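Local coordinates for flavohemoprotein (Vibrio cholerae O1 biovar El Tor, PDB 4EH1) that probably converts nitric oxide to nitrate with O2 and NAD(P)H, this chain being the reductase domain that holds the FAD and the NAD(P)H site, at residues A[127-130]-A[131-134]; A[156-159]-A[160-163]. One frame throughout, in Å; residues are numbered along the deposited sequence.

Interaction 1: A[127-130]-A[131-134]; sequences TPMQ and AILH. With FAD (flavin-adenine dinucleotide), chain C.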
loop_
_atom_site.group_PDB
_atom_site.type_symbol
_atom_site.label_atom_id
_atom_site.label_comp_id
_atom_site.label_asym_id
_atom_site.label_seq_id
_atom_site.Cartn_x
_atom_site.Cartn_y
_atom_site.Cartn_z
ATOM N N THR A 127 -2.417 -14.720 -6.640
ATOM C CA THR A 127 -3.161 -13.612 -7.245
ATOM C C THR A 127 -4.424 -14.072 -8.024
ATOM O O THR A 127 -5.536 -13.654 -7.690
ATOM C CB THR A 127 -2.238 -12.685 -8.094
ATOM O OG1 THR A 127 -1.139 -12.220 -7.298
ATOM C CG2 THR A 127 -3.000 -11.496 -8.629
ATOM N N PRO A 128 -4.275 -14.955 -9.031
ATOM C CA PRO A 128 -5.526 -15.371 -9.694
ATOM C C PRO A 128 -6.464 -16.166 -8.779
ATOM O O PRO A 128 -7.683 -16.089 -8.965
ATOM C CB PRO A 128 -5.036 -16.243 -10.849
ATOM C CG PRO A 128 -3.651 -16.712 -10.394
ATOM C CD PRO A 128 -3.090 -15.554 -9.673
ATOM N N MET A 129 -5.905 -16.895 -7.806
ATOM C CA MET A 129 -6.700 -17.641 -6.871
ATOM C C MET A 129 -7.551 -16.706 -6.053
ATOM O O MET A 129 -8.652 -17.073 -5.654
ATOM C CB MET A 129 -5.849 -18.468 -5.920
ATOM C CG MET A 129 -5.090 -19.586 -6.583
ATOM S SD MET A 129 -6.110 -20.586 -7.723
ATOM C CE MET A 129 -4.762 -21.619 -8.296
ATOM N N GLN A 130 -7.050 -15.502 -5.806
ATOM C CA GLN A 130 -7.843 -14.503 -5.103
ATOM C C GLN A 130 -9.101 -14.041 -5.884
ATOM O O GLN A 130 -10.156 -13.802 -5.284
ATOM C CB GLN A 130 -6.972 -13.304 -4.723
ATOM C CG GLN A 130 -7.447 -12.615 -3.414
ATOM C CD GLN A 130 -7.292 -13.504 -2.171
ATOM O OE1 GLN A 130 -6.648 -14.563 -2.204
ATOM N NE2 GLN A 130 -7.892 -13.077 -1.077
ATOM N N ALA A 131 -8.976 -13.893 -7.203
ATOM C CA ALA A 131 -10.123 -13.551 -8.050
ATOM C C ALA A 131 -11.134 -14.671 -7.945
ATOM O O ALA A 131 -12.323 -14.431 -7.848
ATOM C CB ALA A 131 -9.694 -13.317 -9.534
ATOM N N ILE A 132 -10.645 -15.906 -7.927
ATOM C CA ILE A 132 -11.528 -17.060 -7.853
ATOM C C ILE A 132 -12.235 -17.139 -6.497
ATOM O O ILE A 132 -13.449 -17.291 -6.458
ATOM C CB ILE A 132 -10.787 -18.360 -8.165
ATOM C CG1 ILE A 132 -10.241 -18.319 -9.614
ATOM C CG2 ILE A 132 -11.719 -19.572 -7.961
ATOM C CD1 ILE A 132 -9.444 -19.567 -10.036
ATOM N N LEU A 133 -11.489 -17.009 -5.396
ATOM C CA LEU A 133 -12.125 -16.927 -4.092
ATOM C C LEU A 133 -13.232 -15.890 -4.045
ATOM O O LEU A 133 -14.322 -16.170 -3.563
ATOM C CB LEU A 133 -11.128 -16.529 -3.017
ATOM C CG LEU A 133 -10.141 -17.583 -2.544
ATOM C CD1 LEU A 133 -9.159 -16.937 -1.546
ATOM C CD2 LEU A 133 -10.877 -18.789 -1.940
ATOM N N HIS A 134 -12.938 -14.674 -4.489
ATOM C CA HIS A 134 -13.956 -13.628 -4.420
ATOM C C HIS A 134 -15.200 -13.947 -5.249
ATOM O O HIS A 134 -16.333 -13.651 -4.823
ATOM C CB HIS A 134 -13.401 -12.258 -4.789
ATOM C CG HIS A 134 -12.630 -11.609 -3.685
ATOM N ND1 HIS A 134 -13.224 -11.192 -2.509
ATOM C CD2 HIS A 134 -11.314 -11.295 -3.576
ATOM C CE1 HIS A 134 -12.310 -10.642 -1.728
ATOM N NE2 HIS A 134 -11.140 -10.708 -2.346
HETATM P PA FAD C . 12.041 -8.658 -15.915
HETATM O O1A FAD C . 11.323 -9.137 -17.058
HETATM O O2A FAD C . 12.831 -7.475 -15.957
HETATM O O5B FAD C . 13.006 -9.786 -15.485
HETATM C C5B FAD C . 12.661 -11.136 -15.660
HETATM C C4B FAD C . 13.649 -12.102 -15.031
HETATM O O4B FAD C . 14.850 -12.170 -15.775
HETATM C C3B FAD C . 14.008 -11.628 -13.656
HETATM O O3B FAD C . 14.206 -12.755 -12.842
HETATM C C2B FAD C . 15.312 -10.932 -13.850
HETATM O O2B FAD C . 16.035 -11.072 -12.667
HETATM C C1B FAD C . 15.917 -11.648 -15.020
HETATM N N9A FAD C . 16.665 -10.695 -15.832
HETATM C C8A FAD C . 16.255 -9.513 -16.239
HETATM N N7A FAD C . 17.198 -8.889 -16.944
HETATM C C5A FAD C . 18.241 -9.687 -16.982
HETATM C C6A FAD C . 19.574 -9.619 -17.562
HETATM N N6A FAD C . 19.978 -8.550 -18.261
HETATM N N1A FAD C . 20.358 -10.660 -17.352
HETATM C C2A FAD C . 19.962 -11.712 -16.671
HETATM N N3A FAD C . 18.775 -11.840 -16.117
HETATM C C4A FAD C . 17.887 -10.872 -16.233
HETATM N N1 FAD C . 3.374 -11.319 -11.915
HETATM C C2 FAD C . 2.790 -10.796 -10.839
HETATM O O2 FAD C . 3.465 -10.154 -10.076
HETATM N N3 FAD C . 1.504 -10.927 -10.567
HETATM C C4 FAD C . 0.692 -11.581 -11.340
HETATM O O4 FAD C . -0.469 -11.657 -11.036
HETATM C C4X FAD C . 1.257 -12.205 -12.542
HETATM N N5 FAD C . 0.517 -12.900 -13.373
HETATM C C5X FAD C . 1.046 -13.462 -14.443
HETATM C C6 FAD C . 0.232 -14.173 -15.266
HETATM C C7 FAD C . 0.743 -14.771 -16.377
HETATM C C7M FAD C . -0.138 -15.552 -17.276
HETATM C C8 FAD C . 2.156 -14.636 -16.694
HETATM C C8M FAD C . 2.670 -15.291 -17.919
HETATM C C9 FAD C . 2.980 -13.919 -15.874
HETATM C C9A FAD C . 2.470 -13.330 -14.747
HETATM N N10 FAD C . 3.283 -12.600 -13.896
HETATM C C10 FAD C . 2.688 -12.032 -12.781
HETATM C "C1'" FAD C . 4.698 -12.416 -14.195
HETATM C "C2'" FAD C . 4.926 -11.008 -14.744
HETATM O "O2'" FAD C . 4.276 -10.773 -15.973
HETATM C "C3'" FAD C . 6.363 -10.621 -15.023
HETATM O "O3'" FAD C . 7.011 -11.582 -15.809
HETATM C "C4'" FAD C . 7.176 -10.256 -13.794
HETATM O "O4'" FAD C . 6.505 -9.229 -13.104
HETATM C "C5'" FAD C . 8.612 -9.841 -14.098
HETATM O "O5'" FAD C . 8.728 -8.704 -14.901
HETATM P P FAD C . 9.793 -7.615 -14.697
HETATM O O1P FAD C . 9.707 -6.757 -15.833
HETATM O O2P FAD C . 9.614 -7.061 -13.410
HETATM O O3P FAD C . 11.095 -8.447 -14.704
#

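Interaction 2: A[156-159]-A[160-163]; sequences HTFA and QETA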
loop_
_atom_site.group_PDB
_atom_site.type_symbol
_atom_site.label_atom_id
_atom_site.label_comp_id
_atom_site.label_asym_id
_atom_site.label_seq_id
_atom_site.Cartn_x
_atom_site.Cartn_y
_atom_site.Cartn_z
ATOM N N HIS A 156 3.193 -13.654 3.423
ATOM C CA HIS A 156 1.927 -14.371 3.363
ATOM C C HIS A 156 0.863 -13.477 2.677
ATOM O O HIS A 156 0.092 -12.788 3.342
ATOM C CB HIS A 156 1.506 -14.738 4.790
ATOM C CG HIS A 156 0.263 -15.573 4.874
ATOM N ND1 HIS A 156 -0.143 -16.188 6.047
ATOM C CD2 HIS A 156 -0.673 -15.879 3.949
ATOM C CE1 HIS A 156 -1.260 -16.855 5.828
ATOM N NE2 HIS A 156 -1.605 -16.682 4.562
ATOM N N THR A 157 0.828 -13.497 1.351
ATOM C CA THR A 157 -0.014 -12.585 0.587
ATOM C C THR A 157 -1.513 -12.777 0.813
ATOM O O THR A 157 -1.995 -13.895 0.789
ATOM C CB THR A 157 0.293 -12.791 -0.897
ATOM O OG1 THR A 157 1.697 -12.579 -1.105
ATOM C CG2 THR A 157 -0.547 -11.843 -1.790
ATOM N N PHE A 158 -2.242 -11.681 1.032
ATOM C CA PHE A 158 -3.680 -11.713 1.274
ATOM C C PHE A 158 -4.080 -12.394 2.570
ATOM O O PHE A 158 -5.221 -12.861 2.665
ATOM C CB PHE A 158 -4.418 -12.436 0.137
ATOM C CG PHE A 158 -4.210 -11.820 -1.204
ATOM C CD1 PHE A 158 -4.447 -10.477 -1.401
ATOM C CD2 PHE A 158 -3.759 -12.590 -2.275
ATOM C CE1 PHE A 158 -4.264 -9.910 -2.672
ATOM C CE2 PHE A 158 -3.558 -12.021 -3.541
ATOM C CZ PHE A 158 -3.810 -10.686 -3.726
ATOM N N ALA A 159 -3.172 -12.469 3.554
ATOM C CA ALA A 159 -3.443 -13.281 4.746
ATOM C C ALA A 159 -4.810 -12.906 5.342
ATOM O O ALA A 159 -5.653 -13.765 5.575
ATOM C CB ALA A 159 -2.358 -13.102 5.802
ATOM N N GLN A 160 -5.022 -11.614 5.556
ATOM C CA GLN A 160 -6.218 -11.139 6.249
ATOM C C GLN A 160 -7.480 -11.269 5.389
ATOM O O GLN A 160 -8.523 -11.711 5.851
ATOM C CB GLN A 160 -6.042 -9.681 6.694
ATOM C CG GLN A 160 -7.297 -9.076 7.321
ATOM C CD GLN A 160 -7.703 -9.802 8.609
ATOM O OE1 GLN A 160 -6.920 -10.558 9.192
ATOM N NE2 GLN A 160 -8.925 -9.562 9.057
ATOM N N GLU A 161 -7.358 -10.897 4.127
ATOM C CA GLU A 161 -8.500 -10.875 3.252
ATOM C C GLU A 161 -9.004 -12.301 3.052
ATOM O O GLU A 161 -10.201 -12.547 3.090
ATOM C CB GLU A 161 -8.124 -10.183 1.942
ATOM C CG GLU A 161 -9.227 -10.088 0.877
ATOM C CD GLU A 161 -8.709 -9.423 -0.425
ATOM O OE1 GLU A 161 -8.443 -10.117 -1.427
ATOM O OE2 GLU A 161 -8.564 -8.194 -0.438
ATOM N N THR A 162 -8.079 -13.236 2.884
ATOM C CA THR A 162 -8.435 -14.630 2.695
ATOM C C THR A 162 -9.062 -15.225 3.963
ATOM O O THR A 162 -10.050 -15.948 3.886
ATOM C CB THR A 162 -7.200 -15.427 2.218
ATOM O OG1 THR A 162 -6.846 -14.960 0.919
ATOM C CG2 THR A 162 -7.463 -16.934 2.134
ATOM N N ALA A 163 -8.501 -14.900 5.121
ATOM C CA ALA A 163 -9.010 -15.402 6.391
ATOM C C ALA A 163 -10.464 -14.968 6.540
ATOM O O ALA A 163 -11.317 -15.753 6.943
ATOM C CB ALA A 163 -8.183 -14.868 7.575
HETATM O O HOH W 1 -3.999 -15.994 1.036
#

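Interaction 1: A[127-130]-A[131-134]
M129 O accepts the amide of L133, M129 O to L133 N 2.8 Å, one of the successive i to i+4 bonds that also tie P128 O to I132 N and Q130 O to H134 N; at the start of this row the link from A131 N to T127 O is weak. These residues form most of the N-terminal part of helix 126-138, the crossover helix of the beta-alpha-beta unit between strands 117-122 and 144-150 in the NAD-binding domain. M129 and I132 run side by side and point the same way, both resting on L119 of strand 117-122; a bend at the second torsion of M129 (chi2 -47°) lays its SD alongside I132 CD1, 4.2 Å away. On another flank, the Q130 amide slants across L133, its OE1 3.5 Å from L133 CD1, while its NE2 is probably hydrogen-bonded to T162 OG1 and E161 OE1 of helix 159-169. H134 lies one turn on: its ring stands 79° from the Q130 amide plane, with H134 CD2 4.1 Å from Q130 CG, and its NE2 probably bonds to E161 OE1 as well. H61 stacks on this ring. At the N-terminal end the helix faces the flavin. T127 and P128 belong to a segment that probably binds NADP(+), as in related proteins, and T127 OG1 is hydrogen-bonded to V124 O. In one of its two modelled conformers, T127 sets CG2 anti to the backbone N and turns this methyl toward the isoalloxazine, T127 CG2 lying 3.5 Å from FAD O4.

Interaction 2: A[156-159]-A[160-163]
F158 offers its carbonyl to T162, T162 N to F158 O 2.9 Å. T162 is modelled in two conformers, and the contacts of its side chain are those of one. From T162 CB, 3.3 Å from F158 O, the side chain turns back over the first turn of the helix: with OG1 beside its own backbone N (chi1 -66°), the hydroxyl lies 3.6 Å from F158 CB. T162 OG1 also shares a water with T157 O, which accepts a proton from that water, and it is the atom that Q130 NE2 of helix 126-138 reaches. One turn is thus tied both to the preceding loop and to a neighbouring helix. The F158 ring and the E161 carboxylate run alongside each other, their planes only 19° apart, E161 OE1 4.0 Å from F158 CD1; the same carboxylate forms a salt bridge with R69. T157 CG2 lies over one face of the F158 ring, offset toward its rim, and A159 CB sits over the centre of the H156 ring, 3.6 Å above its plane. A163 N to A159 O, 3.1 Å, continues the helical bonding. A type II beta turn from H156 to A159 thus leads straight into helix 159-169, with F158 at the N-cap position, in the NAD-binding domain.

In the fold
Both contacts are local and belong to the NAD-binding domain: interaction 1 lies within helix 126-138, well inside the chain, while interaction 2 spans a turn and the start of helix 159-169 and is only partly buried, their centres about 11 Å apart. They meet directly, through side-chain bonds that probably join the two helices, and Q130 OE1 packs on F158 CD2. The chemistry follows the setting. Residues 127-134 present apolar side chains to the parallel sheet and a threonine to the flavin, whereas 156-163 form a turn and helix start with a bridging water, and H156, A159 and Q160 pack against the second subunit.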